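PDB 4R12: nicastrin from Dictyostelium purpureum, which probably serves as an essential subunit of gamma-secretase, the protease complex that cuts integral membrane proteins such as Notch receptors within the membrane. Local coordinates for residues 67-72 with 171-176; 302-307 with 492-497; 378-383 with 397-402; 460-465 with 502-507; 469-474 with 533-538. One frame throughout, in Å; residues are numbered along the deposited sequence.

Contact 1: residues 67-72 with 171-176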
# COMPACT_ATOMS: atom_id res chain seq x y z
N ASP A 67 -35.94 1.70 -10.21
CA ASP A 67 -34.54 1.31 -10.04
C ASP A 67 -33.57 2.21 -10.83
O ASP A 67 -33.63 2.26 -12.06
CB ASP A 67 -34.36 -0.15 -10.44
CG ASP A 67 -35.28 -1.09 -9.65
OD1 ASP A 67 -35.56 -0.77 -8.47
OD2 ASP A 67 -35.72 -2.12 -10.21
N ILE A 68 -32.68 2.89 -10.12
CA ILE A 68 -31.75 3.82 -10.75
C ILE A 68 -30.28 3.50 -10.44
O ILE A 68 -29.93 3.34 -9.27
CB ILE A 68 -32.04 5.28 -10.31
CG1 ILE A 68 -33.47 5.67 -10.69
CG2 ILE A 68 -31.02 6.24 -10.92
CD1 ILE A 68 -33.91 7.01 -10.11
N ILE A 69 -29.46 3.40 -11.48
CA ILE A 69 -28.00 3.39 -11.35
C ILE A 69 -27.45 4.79 -11.64
O ILE A 69 -27.45 5.24 -12.79
CB ILE A 69 -27.32 2.40 -12.31
CG1 ILE A 69 -27.86 0.98 -12.12
CG2 ILE A 69 -25.78 2.44 -12.14
CD1 ILE A 69 -27.70 0.47 -10.71
N VAL A 70 -27.00 5.47 -10.60
CA VAL A 70 -26.45 6.82 -10.75
C VAL A 70 -25.04 6.78 -11.31
O VAL A 70 -24.16 6.08 -10.80
CB VAL A 70 -26.45 7.58 -9.41
CG1 VAL A 70 -25.83 8.96 -9.57
CG2 VAL A 70 -27.86 7.68 -8.85
N VAL A 71 -24.82 7.54 -12.38
CA VAL A 71 -23.50 7.71 -12.97
C VAL A 71 -22.94 9.05 -12.51
O VAL A 71 -23.56 10.09 -12.75
CB VAL A 71 -23.54 7.65 -14.50
CG1 VAL A 71 -22.14 7.78 -15.07
CG2 VAL A 71 -24.19 6.35 -14.96
N LEU A 72 -21.80 9.04 -11.85
CA LEU A 72 -21.24 10.26 -11.27
C LEU A 72 -19.98 10.74 -11.98
O LEU A 72 -19.00 10.00 -12.07
CB LEU A 72 -20.91 10.05 -9.79
CG LEU A 72 -22.05 9.88 -8.79
CD1 LEU A 72 -21.50 9.53 -7.42
CD2 LEU A 72 -22.86 11.16 -8.73
N ALA A 171 -27.91 -0.51 -16.61
CA ALA A 171 -26.76 -1.35 -16.28
C ALA A 171 -27.04 -2.28 -15.12
O ALA A 171 -27.95 -2.04 -14.33
CB ALA A 171 -25.54 -0.48 -15.96
N GLU A 172 -26.25 -3.34 -15.02
CA GLU A 172 -26.30 -4.22 -13.87
C GLU A 172 -24.91 -4.34 -13.24
O GLU A 172 -23.92 -4.58 -13.93
CB GLU A 172 -26.83 -5.61 -14.24
CG GLU A 172 -26.65 -6.65 -13.13
CD GLU A 172 -27.30 -7.98 -13.46
OE1 GLU A 172 -28.35 -7.98 -14.13
OE2 GLU A 172 -26.77 -9.03 -13.04
N LEU A 173 -24.87 -4.17 -11.93
CA LEU A 173 -23.65 -4.30 -11.15
C LEU A 173 -23.70 -5.54 -10.24
O LEU A 173 -24.54 -5.63 -9.34
CB LEU A 173 -23.42 -3.04 -10.30
CG LEU A 173 -22.98 -1.71 -10.94
CD1 LEU A 173 -23.99 -1.18 -11.96
CD2 LEU A 173 -22.71 -0.65 -9.87
N ASP A 174 -22.80 -6.49 -10.49
CA ASP A 174 -22.67 -7.69 -9.67
C ASP A 174 -21.42 -7.62 -8.80
O ASP A 174 -20.29 -7.62 -9.32
CB ASP A 174 -22.58 -8.95 -10.55
CG ASP A 174 -23.75 -9.08 -11.49
OD1 ASP A 174 -24.90 -8.91 -11.04
OD2 ASP A 174 -23.53 -9.37 -12.68
N SER A 175 -21.61 -7.56 -7.49
CA SER A 175 -20.50 -7.62 -6.55
C SER A 175 -21.02 -8.07 -5.20
O SER A 175 -20.99 -7.32 -4.23
CB SER A 175 -19.80 -6.25 -6.44
OG SER A 175 -20.67 -5.26 -5.92
N PHE A 176 -21.51 -9.31 -5.15
CA PHE A 176 -22.07 -9.84 -3.92
C PHE A 176 -21.00 -10.24 -2.92
O PHE A 176 -20.19 -11.12 -3.20
CB PHE A 176 -22.97 -11.05 -4.18
CG PHE A 176 -23.54 -11.63 -2.92
CD1 PHE A 176 -24.52 -10.95 -2.22
CD2 PHE A 176 -23.06 -12.83 -2.41
CE1 PHE A 176 -25.04 -11.46 -1.04
CE2 PHE A 176 -23.58 -13.36 -1.22
CZ PHE A 176 -24.56 -12.67 -0.54
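Ala171 O is the polar atom closest to the facing strand, and what it meets there is carbon: Ile69 CG1 lies 3.7 Å from it, and no hydrogen bond passes between 67-72 and 171-176. Ile69 uses both arms of its branched side chain. CG2, anti to the backbone N (chi1 -56°), reaches Leu173 CD1 at 4.0 Å, while CG1, anti to the carbonyl carbon, is the arm laid against the Ala171 carbonyl. The Ile69 and Leu173 side chains slide past one another in opposite directions, so they meet flank to flank. Ala171 adds its small methyl group to the same buried cluster, on the side of its strand that faces Ile69. The next residue, Glu172, points the other way, and its OE2 comes within 2.7 Å of Asp174 OD1; two acid oxygens so near each other suggest that one carboxyl group holds a proton.

Both strands belong to the small lobe, and strand 43-50 pairs with each of them, parallel to 67-72 and antiparallel to 169-174. Ile69 CA and Ala171 CA are nevertheless only 7.0 Å apart, consistent with twisting or curling of the strands here. Ile69 bonds through its backbone to Ile46 and Tyr48, and its side chain also touches Ile95 of strand 90-96. On the other flank, Ala171 and Leu173 pack on Val584 and Leu582 of strand 581-586.

Contact 2: residues 302-307 with 492-497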
# COMPACT_ATOMS: atom_id res chain seq x y z
N ASP A 302 5.80 -25.59 13.69
CA ASP A 302 4.93 -25.16 14.77
C ASP A 302 5.64 -24.24 15.76
O ASP A 302 6.57 -24.67 16.44
CB ASP A 302 4.38 -26.39 15.50
CG ASP A 302 3.39 -26.02 16.58
OD1 ASP A 302 2.77 -24.94 16.45
OD2 ASP A 302 3.24 -26.80 17.54
N PRO A 303 5.24 -22.96 15.81
CA PRO A 303 4.23 -22.35 14.94
C PRO A 303 4.78 -22.14 13.53
O PRO A 303 5.99 -22.02 13.37
CB PRO A 303 3.93 -21.01 15.62
CG PRO A 303 5.17 -20.70 16.39
CD PRO A 303 5.79 -22.00 16.78
N PRO A 304 3.91 -22.12 12.52
CA PRO A 304 4.40 -22.08 11.14
C PRO A 304 5.09 -20.77 10.77
O PRO A 304 4.54 -19.69 10.94
CB PRO A 304 3.13 -22.29 10.31
CG PRO A 304 2.00 -22.00 11.22
CD PRO A 304 2.45 -22.31 12.60
N ARG A 305 6.33 -20.91 10.29
CA ARG A 305 7.06 -19.84 9.63
C ARG A 305 7.79 -20.44 8.43
O ARG A 305 8.53 -21.42 8.56
CB ARG A 305 8.06 -19.17 10.57
CG ARG A 305 7.45 -18.57 11.83
CD ARG A 305 6.62 -17.32 11.52
NE ARG A 305 6.29 -16.61 12.76
CZ ARG A 305 5.23 -16.90 13.52
NH1 ARG A 305 4.40 -17.87 13.16
NH2 ARG A 305 5.01 -16.21 14.63
N ALA A 306 7.59 -19.84 7.26
CA ALA A 306 8.16 -20.38 6.04
C ALA A 306 9.66 -20.08 5.89
O ALA A 306 10.32 -20.61 5.00
CB ALA A 306 7.39 -19.85 4.84
N ASP A 307 10.19 -19.22 6.76
CA ASP A 307 11.57 -18.76 6.63
C ASP A 307 12.09 -18.26 7.98
O ASP A 307 11.53 -17.34 8.56
CB ASP A 307 11.66 -17.66 5.57
CG ASP A 307 13.08 -17.36 5.12
OD1 ASP A 307 14.04 -17.68 5.86
OD2 ASP A 307 13.24 -16.78 4.02
N SER A 492 -5.16 -19.53 6.11
CA SER A 492 -4.56 -20.01 7.36
C SER A 492 -3.11 -19.55 7.44
O SER A 492 -2.61 -18.90 6.52
CB SER A 492 -4.63 -21.53 7.46
OG SER A 492 -3.62 -22.12 6.65
N LEU A 493 -2.42 -19.90 8.51
CA LEU A 493 -1.01 -19.56 8.64
C LEU A 493 -0.13 -20.39 7.70
O LEU A 493 1.04 -20.06 7.48
CB LEU A 493 -0.55 -19.74 10.09
CG LEU A 493 -1.07 -18.66 11.04
CD1 LEU A 493 -0.84 -19.04 12.50
CD2 LEU A 493 -0.39 -17.32 10.71
N THR A 494 -0.69 -21.44 7.13
CA THR A 494 0.06 -22.31 6.23
C THR A 494 -0.42 -22.18 4.79
O THR A 494 0.07 -22.87 3.89
CB THR A 494 -0.04 -23.76 6.68
OG1 THR A 494 -1.37 -24.23 6.47
CG2 THR A 494 0.30 -23.87 8.15
N THR A 495 -1.38 -21.29 4.56
CA THR A 495 -1.86 -21.07 3.20
C THR A 495 -1.87 -19.58 2.89
O THR A 495 -2.93 -18.99 2.73
CB THR A 495 -3.28 -21.64 2.99
OG1 THR A 495 -4.18 -21.08 3.95
CG2 THR A 495 -3.27 -23.15 3.13
N THR A 496 -0.67 -18.99 2.80
CA THR A 496 -0.53 -17.55 2.59
C THR A 496 -0.81 -17.16 1.15
O THR A 496 -0.61 -17.96 0.23
CB THR A 496 0.87 -17.04 2.97
OG1 THR A 496 1.86 -17.76 2.22
CG2 THR A 496 1.13 -17.22 4.47
N LEU A 497 -1.27 -15.93 0.96
CA LEU A 497 -1.61 -15.40 -0.35
C LEU A 497 -0.90 -14.08 -0.58
O LEU A 497 -0.72 -13.30 0.37
CB LEU A 497 -3.13 -15.20 -0.48
CG LEU A 497 -4.04 -16.41 -0.32
CD1 LEU A 497 -5.49 -15.95 -0.23
CD2 LEU A 497 -3.83 -17.39 -1.48
O HOH W 1 3.09 -18.51 8.55
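Pro304 presses its ring against Leu493 and Thr494, and this small apolar patch is the tight half of the contact. Its CG sits 3.6 Å from Leu493 CB, the two side chains crossing at about a right angle, and its CB lies 3.9 Å from Thr494 CG2. That methyl is anti to the carbonyl carbon of its own residue (chi1 of OG1 69°), which turns it to the proline.

The polar half is looser and runs through solvent. One water donates to Pro304 O at 3.0 Å and to Leu493 O at 2.8 Å, tying together two backbones that share no direct hydrogen bond. Pro304 O is gripped a second time by Arg305 NH1, at 2.9 Å, which approaches from above the carbonyl plane, 46° out of it. Across the contact, Ser492 OG accepts from Thr494 N at 3.0 Å in an ST turn, which probably steadies the type I turn from Ser492 to Thr495, whose own backbone bond is weak.

Arg305 also forms a salt bridge with Asp284, near the end of helix 276-287. Asp302 bonds through its backbone to Lys291 and to Thr292 at the start of strand 292-293, and helix 309-313 follows soon after Asp307. Leu493 rests on Asn547 of strand 542-548 and on Leu549 just beyond it.

Contact 3: residues 378-383 with 397-402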
# COMPACT_ATOMS: atom_id res chain seq x y z
N THR A 378 5.29 18.15 17.60
CA THR A 378 5.89 17.46 18.73
C THR A 378 5.43 16.01 18.85
O THR A 378 5.76 15.33 19.82
CB THR A 378 5.60 18.18 20.04
OG1 THR A 378 4.19 18.45 20.14
CG2 THR A 378 6.36 19.50 20.08
N GLU A 379 4.63 15.57 17.87
CA GLU A 379 4.26 14.17 17.72
C GLU A 379 4.72 13.70 16.35
O GLU A 379 4.61 14.44 15.37
CB GLU A 379 2.74 13.98 17.85
CG GLU A 379 2.14 14.37 19.19
CD GLU A 379 0.65 14.06 19.27
OE1 GLU A 379 0.12 13.46 18.31
OE2 GLU A 379 0.02 14.40 20.29
N LEU A 380 5.27 12.49 16.27
CA LEU A 380 5.53 11.87 14.97
C LEU A 380 4.23 11.70 14.19
O LEU A 380 3.18 11.51 14.79
CB LEU A 380 6.20 10.51 15.13
CG LEU A 380 7.67 10.39 15.54
CD1 LEU A 380 8.05 8.95 15.35
CD2 LEU A 380 8.58 11.29 14.69
N PRO A 381 4.30 11.78 12.85
CA PRO A 381 3.13 11.47 12.02
C PRO A 381 2.92 9.97 11.99
O PRO A 381 3.82 9.25 12.40
CB PRO A 381 3.53 12.00 10.64
CG PRO A 381 5.03 11.86 10.61
CD PRO A 381 5.48 12.14 12.05
N PRO A 382 1.74 9.50 11.53
CA PRO A 382 1.54 8.06 11.40
C PRO A 382 2.67 7.41 10.61
O PRO A 382 2.91 7.82 9.47
CB PRO A 382 0.21 7.95 10.64
CG PRO A 382 -0.48 9.23 10.86
CD PRO A 382 0.59 10.28 11.04
N SER A 383 3.36 6.46 11.22
CA SER A 383 4.54 5.88 10.59
C SER A 383 4.87 4.54 11.21
O SER A 383 4.55 4.28 12.37
CB SER A 383 5.75 6.82 10.73
OG SER A 383 5.98 7.14 12.10
N VAL A 397 15.76 7.61 15.42
CA VAL A 397 14.73 7.31 14.44
C VAL A 397 14.47 8.57 13.64
O VAL A 397 14.23 9.64 14.20
CB VAL A 397 13.44 6.84 15.12
CG1 VAL A 397 12.33 6.68 14.08
CG2 VAL A 397 13.67 5.52 15.87
N VAL A 398 14.55 8.45 12.32
CA VAL A 398 14.30 9.57 11.43
C VAL A 398 13.24 9.17 10.42
O VAL A 398 13.46 8.27 9.60
CB VAL A 398 15.57 10.01 10.68
CG1 VAL A 398 15.25 11.19 9.77
CG2 VAL A 398 16.70 10.37 11.67
N VAL A 399 12.10 9.83 10.51
CA VAL A 399 11.04 9.65 9.53
C VAL A 399 11.12 10.81 8.54
O VAL A 399 11.01 11.97 8.91
CB VAL A 399 9.65 9.59 10.20
CG1 VAL A 399 8.56 9.34 9.18
CG2 VAL A 399 9.64 8.50 11.28
N ILE A 400 11.33 10.48 7.27
CA ILE A 400 11.44 11.49 6.23
C ILE A 400 10.12 11.63 5.47
O ILE A 400 9.62 10.66 4.92
CB ILE A 400 12.57 11.13 5.23
CG1 ILE A 400 13.89 10.89 5.96
CG2 ILE A 400 12.70 12.21 4.17
CD1 ILE A 400 15.09 10.58 5.02
N THR A 401 9.55 12.84 5.45
CA THR A 401 8.28 13.09 4.78
C THR A 401 8.34 14.37 3.96
O THR A 401 9.33 15.10 4.01
CB THR A 401 7.08 13.24 5.79
OG1 THR A 401 7.06 14.58 6.30
CG2 THR A 401 7.19 12.26 6.95
N ASP A 402 7.26 14.65 3.24
CA ASP A 402 7.17 15.87 2.44
C ASP A 402 6.27 16.93 3.10
O ASP A 402 5.78 17.84 2.42
CB ASP A 402 6.67 15.57 1.03
CG ASP A 402 5.36 14.83 1.00
OD1 ASP A 402 4.65 14.81 2.05
OD2 ASP A 402 5.04 14.26 -0.06
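A buried loop-on-strand contact inside the large lobe brings Leu380, Pro381 and Ser383 down onto strand 397-401, in a domain related to the M28 zinc exopeptidases. Val399 is the centre of it. Its two methyls divide the work: CG1 lies 4.1 Å from Ser383 CB, while CG2, anti to the carbonyl carbon (chi1 of CG1 -178°), approaches Ser383 OG at 4.0 Å and also meets Leu380 CD1 at 4.4 Å. Two residues along the strand, Thr401 turns CG2 to Pro381 CG, 4.3 Å away. Strand 397-401 itself runs between strands 319-325 and 339-347, and the loop reaches over to the small lobe, where Tyr120 OH bonds Leu380 N and Ser123 bonds Glu379.

Ser383 OG, held between its backbone N and carbonyl carbon (chi1 55°), donates back to Pro381 O at 3.0 Å, tilted 23° from the carbonyl plane. This bond closes the chain across Pro382. An alanine here has no hydroxyl to give Pro381 O, and would probably let the loop turn more freely and open a small gap beside Val399 CG2.

The hydroxyls near the interface therefore spend their bonds elsewhere: that of Ser383 within its own loop, that of Thr401 on His345 and His403 N. What remains between loop and strand is carbon against carbon, apart from the flank of one hydroxyl, at comfortable van der Waals distances and without a hydrogen bond across.

Contact 4: residues 460-465 with 502-507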
# COMPACT_ATOMS: atom_id res chain seq x y z
N PRO A 460 7.56 4.72 -13.76
CA PRO A 460 6.25 4.54 -14.39
C PRO A 460 5.63 3.18 -14.11
O PRO A 460 4.39 3.08 -14.08
CB PRO A 460 6.53 4.70 -15.90
CG PRO A 460 7.98 4.78 -16.06
CD PRO A 460 8.66 4.74 -14.74
N CYS A 461 6.45 2.15 -13.89
CA CYS A 461 5.92 0.82 -13.57
C CYS A 461 5.07 0.82 -12.29
O CYS A 461 4.03 0.17 -12.23
CB CYS A 461 7.06 -0.19 -13.44
SG CYS A 461 6.49 -1.88 -13.19
N PHE A 462 5.51 1.54 -11.25
CA PHE A 462 4.76 1.53 -10.00
C PHE A 462 3.80 2.71 -9.84
O PHE A 462 2.98 2.71 -8.92
CB PHE A 462 5.71 1.47 -8.79
CG PHE A 462 6.30 0.10 -8.53
CD1 PHE A 462 6.17 -0.93 -9.44
CD2 PHE A 462 6.99 -0.16 -7.33
CE1 PHE A 462 6.70 -2.20 -9.19
CE2 PHE A 462 7.53 -1.42 -7.07
CZ PHE A 462 7.37 -2.44 -8.01
N THR A 463 3.85 3.71 -10.73
CA THR A 463 2.94 4.85 -10.58
C THR A 463 1.95 5.02 -11.73
O THR A 463 1.06 5.87 -11.66
CB THR A 463 3.72 6.19 -10.40
OG1 THR A 463 4.48 6.49 -11.57
CG2 THR A 463 4.64 6.12 -9.22
N SER A 464 2.11 4.22 -12.80
CA SER A 464 1.24 4.32 -13.97
C SER A 464 0.75 2.99 -14.54
O SER A 464 -0.44 2.80 -14.77
CB SER A 464 1.95 5.07 -15.12
OG SER A 464 1.91 6.47 -14.91
N SER A 465 1.69 2.09 -14.83
CA SER A 465 1.36 0.86 -15.56
C SER A 465 2.37 -0.23 -15.23
O SER A 465 3.54 -0.13 -15.59
CB SER A 465 1.32 1.12 -17.07
OG SER A 465 0.91 -0.05 -17.77
N THR A 502 3.14 -7.65 -4.56
CA THR A 502 4.04 -8.17 -3.54
C THR A 502 5.06 -9.15 -4.11
O THR A 502 6.24 -9.08 -3.79
CB THR A 502 3.26 -8.86 -2.39
OG1 THR A 502 2.48 -7.88 -1.70
CG2 THR A 502 4.20 -9.50 -1.39
N LYS A 503 4.60 -10.08 -4.94
CA LYS A 503 5.52 -11.03 -5.57
C LYS A 503 6.57 -10.32 -6.43
O LYS A 503 7.76 -10.68 -6.39
CB LYS A 503 4.74 -12.02 -6.42
CG LYS A 503 3.77 -12.88 -5.62
CD LYS A 503 3.02 -13.85 -6.53
CE LYS A 503 2.43 -14.99 -5.72
NZ LYS A 503 0.95 -15.03 -5.76
N LEU A 504 6.14 -9.31 -7.18
CA LEU A 504 7.08 -8.53 -7.99
C LEU A 504 8.13 -7.81 -7.14
O LEU A 504 9.34 -7.89 -7.41
CB LEU A 504 6.34 -7.51 -8.87
CG LEU A 504 7.21 -6.58 -9.73
CD1 LEU A 504 8.21 -7.37 -10.58
CD2 LEU A 504 6.35 -5.70 -10.62
N ILE A 505 7.68 -7.10 -6.10
CA ILE A 505 8.63 -6.43 -5.20
C ILE A 505 9.60 -7.47 -4.61
O ILE A 505 10.81 -7.25 -4.58
CB ILE A 505 7.92 -5.66 -4.07
CG1 ILE A 505 7.16 -4.44 -4.63
CG2 ILE A 505 8.90 -5.19 -3.02
CD1 ILE A 505 6.26 -3.76 -3.58
N HIS A 506 9.07 -8.61 -4.17
CA HIS A 506 9.92 -9.67 -3.63
C HIS A 506 10.97 -10.17 -4.65
O HIS A 506 12.16 -10.20 -4.36
CB HIS A 506 9.05 -10.84 -3.17
CG HIS A 506 9.82 -12.04 -2.70
ND1 HIS A 506 9.42 -13.33 -2.96
CD2 HIS A 506 10.95 -12.14 -1.95
CE1 HIS A 506 10.28 -14.18 -2.42
NE2 HIS A 506 11.21 -13.48 -1.80
N ARG A 507 10.52 -10.55 -5.83
CA ARG A 507 11.44 -11.12 -6.82
C ARG A 507 12.45 -10.09 -7.33
O ARG A 507 13.61 -10.42 -7.61
CB ARG A 507 10.67 -11.72 -7.98
CG ARG A 507 9.69 -12.84 -7.63
CD ARG A 507 10.30 -14.22 -7.69
NE ARG A 507 10.81 -14.56 -9.03
CZ ARG A 507 11.52 -15.65 -9.29
NH1 ARG A 507 11.79 -16.50 -8.31
NH2 ARG A 507 11.95 -15.90 -10.53
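Phe462 carries the meeting of helix 452-463 with Leu504 and Ile505 of helix 500-512, and the residues before and after it shape the helix end from which it reaches. Pro460 comes first, where the helix is kinked, its N lacking a bond to the turn before. Its carbonyl O takes two good backbone bonds, from Ser464 N at 2.9 Å and from Ser465 N at 3.0 Å. Cys461 follows, pointing at the other helix but tied by its disulfide to Cys468, which fixes the chain just beyond the helix.

Phe462 then bridges the distance between the two backbones; its CA is 10.1 Å from that of Ile505, so side chains make the contact. With CG anti to the carbonyl carbon (chi1 -77°), the ring projects its far end between the two aliphatic residues. Leu504 CD2 touches CE1 at the ring edge, in plane, 3.8 Å away. On the other flank Ile505 CG1 approaches obliquely, 3.9 Å from CE2 and equally far from CZ. Phe484 adds an edge-to-face ring contact.

Thr463, the last helical residue, bonds through OG1 to Tyr459 O, one turn back. At Ser464 the backbone leaves helical angles, and Ser465 continues into the loop.

Thr241, Val242 and Leu245 of helix 234-252 also cover Phe462, while Ile505 rests on Ile200 of strand 192-203. The arrangement is plain helix-to-helix core packing, in which one aromatic residue at a helix C-terminus bridges to a neighbouring helix, beside a loop closed by the Cys461-Cys468 disulfide.

Contact 5: residues 469-474 with 533-538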
# COMPACT_ATOMS: atom_id res chain seq x y z
N PHE A 469 9.63 -5.62 -15.71
CA PHE A 469 10.32 -6.77 -15.11
C PHE A 469 9.49 -8.03 -15.05
O PHE A 469 9.67 -8.86 -14.15
CB PHE A 469 10.80 -6.41 -13.71
CG PHE A 469 11.81 -5.32 -13.70
CD1 PHE A 469 12.99 -5.45 -14.43
CD2 PHE A 469 11.58 -4.15 -13.01
CE1 PHE A 469 13.92 -4.43 -14.45
CE2 PHE A 469 12.51 -3.13 -13.01
CZ PHE A 469 13.69 -3.27 -13.74
N ASN A 470 8.61 -8.21 -16.02
CA ASN A 470 7.79 -9.41 -16.01
C ASN A 470 8.64 -10.65 -16.28
O ASN A 470 8.22 -11.76 -15.98
CB ASN A 470 6.65 -9.29 -17.02
CG ASN A 470 5.63 -10.39 -16.87
OD1 ASN A 470 5.53 -11.28 -17.70
ND2 ASN A 470 4.85 -10.33 -15.78
N ILE A 471 9.85 -10.45 -16.82
CA ILE A 471 10.80 -11.55 -17.02
C ILE A 471 11.14 -12.24 -15.70
O ILE A 471 11.55 -13.40 -15.69
CB ILE A 471 12.11 -11.07 -17.70
CG1 ILE A 471 12.91 -12.26 -18.24
CG2 ILE A 471 12.95 -10.23 -16.75
CD1 ILE A 471 14.09 -11.87 -19.11
N LEU A 472 10.94 -11.53 -14.58
CA LEU A 472 11.19 -12.10 -13.27
C LEU A 472 9.99 -12.87 -12.75
O LEU A 472 10.09 -13.57 -11.73
CB LEU A 472 11.58 -11.00 -12.25
CG LEU A 472 12.71 -10.03 -12.56
CD1 LEU A 472 12.84 -9.03 -11.41
CD2 LEU A 472 14.03 -10.76 -12.80
N MET A 473 8.84 -12.74 -13.42
CA MET A 473 7.59 -13.33 -12.95
C MET A 473 7.14 -14.58 -13.72
O MET A 473 7.55 -14.82 -14.86
CB MET A 473 6.45 -12.31 -13.03
CG MET A 473 6.68 -10.99 -12.31
SD MET A 473 6.72 -11.20 -10.52
CE MET A 473 8.45 -11.19 -10.41
N LYS A 474 6.26 -15.35 -13.08
CA LYS A 474 5.70 -16.56 -13.69
C LYS A 474 4.31 -16.30 -14.28
O LYS A 474 3.74 -17.15 -14.96
CB LYS A 474 5.62 -17.69 -12.65
CG LYS A 474 6.91 -17.92 -11.87
CD LYS A 474 7.98 -18.60 -12.71
CE LYS A 474 7.60 -20.05 -13.00
NZ LYS A 474 8.56 -20.76 -13.92
N CYS A 533 14.78 -19.83 -8.38
CA CYS A 533 15.03 -19.99 -9.80
C CYS A 533 14.61 -18.76 -10.61
O CYS A 533 13.46 -18.31 -10.55
CB CYS A 533 14.31 -21.23 -10.31
SG CYS A 533 14.70 -21.57 -12.04
N TYR A 534 15.56 -18.23 -11.37
CA TYR A 534 15.31 -17.16 -12.32
C TYR A 534 15.78 -17.60 -13.70
O TYR A 534 16.99 -17.57 -13.97
CB TYR A 534 16.04 -15.87 -11.94
CG TYR A 534 15.52 -15.15 -10.72
CD1 TYR A 534 15.76 -15.63 -9.44
CD2 TYR A 534 14.82 -13.95 -10.86
CE1 TYR A 534 15.30 -14.94 -8.32
CE2 TYR A 534 14.36 -13.27 -9.75
CZ TYR A 534 14.61 -13.76 -8.49
OH TYR A 534 14.14 -13.07 -7.41
N SER A 535 14.85 -18.01 -14.56
CA SER A 535 15.18 -18.30 -15.96
C SER A 535 16.38 -19.24 -16.12
O SER A 535 17.31 -18.93 -16.87
CB SER A 535 15.46 -16.99 -16.72
OG SER A 535 14.35 -16.12 -16.67
N GLY A 536 16.38 -20.34 -15.37
CA GLY A 536 17.45 -21.32 -15.45
C GLY A 536 18.67 -21.06 -14.57
O GLY A 536 19.61 -21.86 -14.56
N GLN A 537 18.66 -19.94 -13.85
CA GLN A 537 19.69 -19.67 -12.86
C GLN A 537 19.17 -19.91 -11.45
O GLN A 537 18.05 -19.50 -11.13
CB GLN A 537 20.18 -18.22 -12.96
CG GLN A 537 20.67 -17.80 -14.34
CD GLN A 537 22.08 -18.28 -14.63
OE1 GLN A 537 22.32 -18.90 -15.65
NE2 GLN A 537 23.01 -17.98 -13.73
N CYS A 538 19.97 -20.57 -10.62
CA CYS A 538 19.73 -20.57 -9.17
C CYS A 538 20.40 -19.35 -8.57
O CYS A 538 21.62 -19.19 -8.66
CB CYS A 538 20.24 -21.86 -8.51
SG CYS A 538 19.17 -23.27 -8.88
O HOH W 2 14.17 -14.45 -14.74
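Leu472 and Tyr534 meet methyl to ring edge: Leu472 CD2 lies near the ring plane, 3.8 Å from Tyr534 CD2 and 4.0 Å from CE2. With CG of the leucine anti to the carbonyl carbon (chi1 -53°) and CD1 taking the extended branch (chi2 179°), the other methyl, CD2, is the one turned to the tyrosine edge. Tyr534 has its ring swung anti to the carbonyl carbon (chi1 -71°) and its side chain crosses that of Leu472 obliquely. The far end of the ring belongs to helix 500-512, where OH bonds Arg507 O and the arginine makes a cation-pi contact with the ring. Arg507 also bonds Leu472 O and Cys533 O, so both sides of the contact lean on one residue.

Ser535 stands at the tip of a type I' turn from Tyr534 to Gln537, with positive phi, and Gly536 after it adopts backbone angles that call for glycine. The CB of Ser535 points toward the 3-10 segment, and its OG, anti to the carbonyl carbon, remains 4.0 Å from Ile471 O. A water closes that distance, donating to Ile471 O at 3.0 Å and lying 2.6 Å from Ser535 OG.

The chemistry is thus split. An apolar edge contact lies on the inner side, and a water-mediated link on the exposed rim, while disulfides from Cys533 to Cys522 and from Cys538 to Cys528 hold the hairpin. Direct polar bonding between the two segments is absent, so Arg507 and the water supply the polar links.

Overall arrangement
Contacts 4 and 5 are the pair that touch, with centres 15 Å apart. Arg507 on helix 500-512 joins them: its O lies 2.7 Å from Tyr534 OH and its NH2 2.8 Å from Cys533 O, while Met473 SD packs 3.7 Å from Leu504 CA. Contact 5 also borders the calcium site of Asp525, Cys528 and Ser531, the Tyr534 side chain lying about 10 Å from the ion. Contact 2 comes within about 6 Å of contact 4 by nearest atoms, without touching. Contact 3, in the large lobe, and contact 1, in the small lobe, lie on opposite sides of the chain's centre, their centres 41 Å apart.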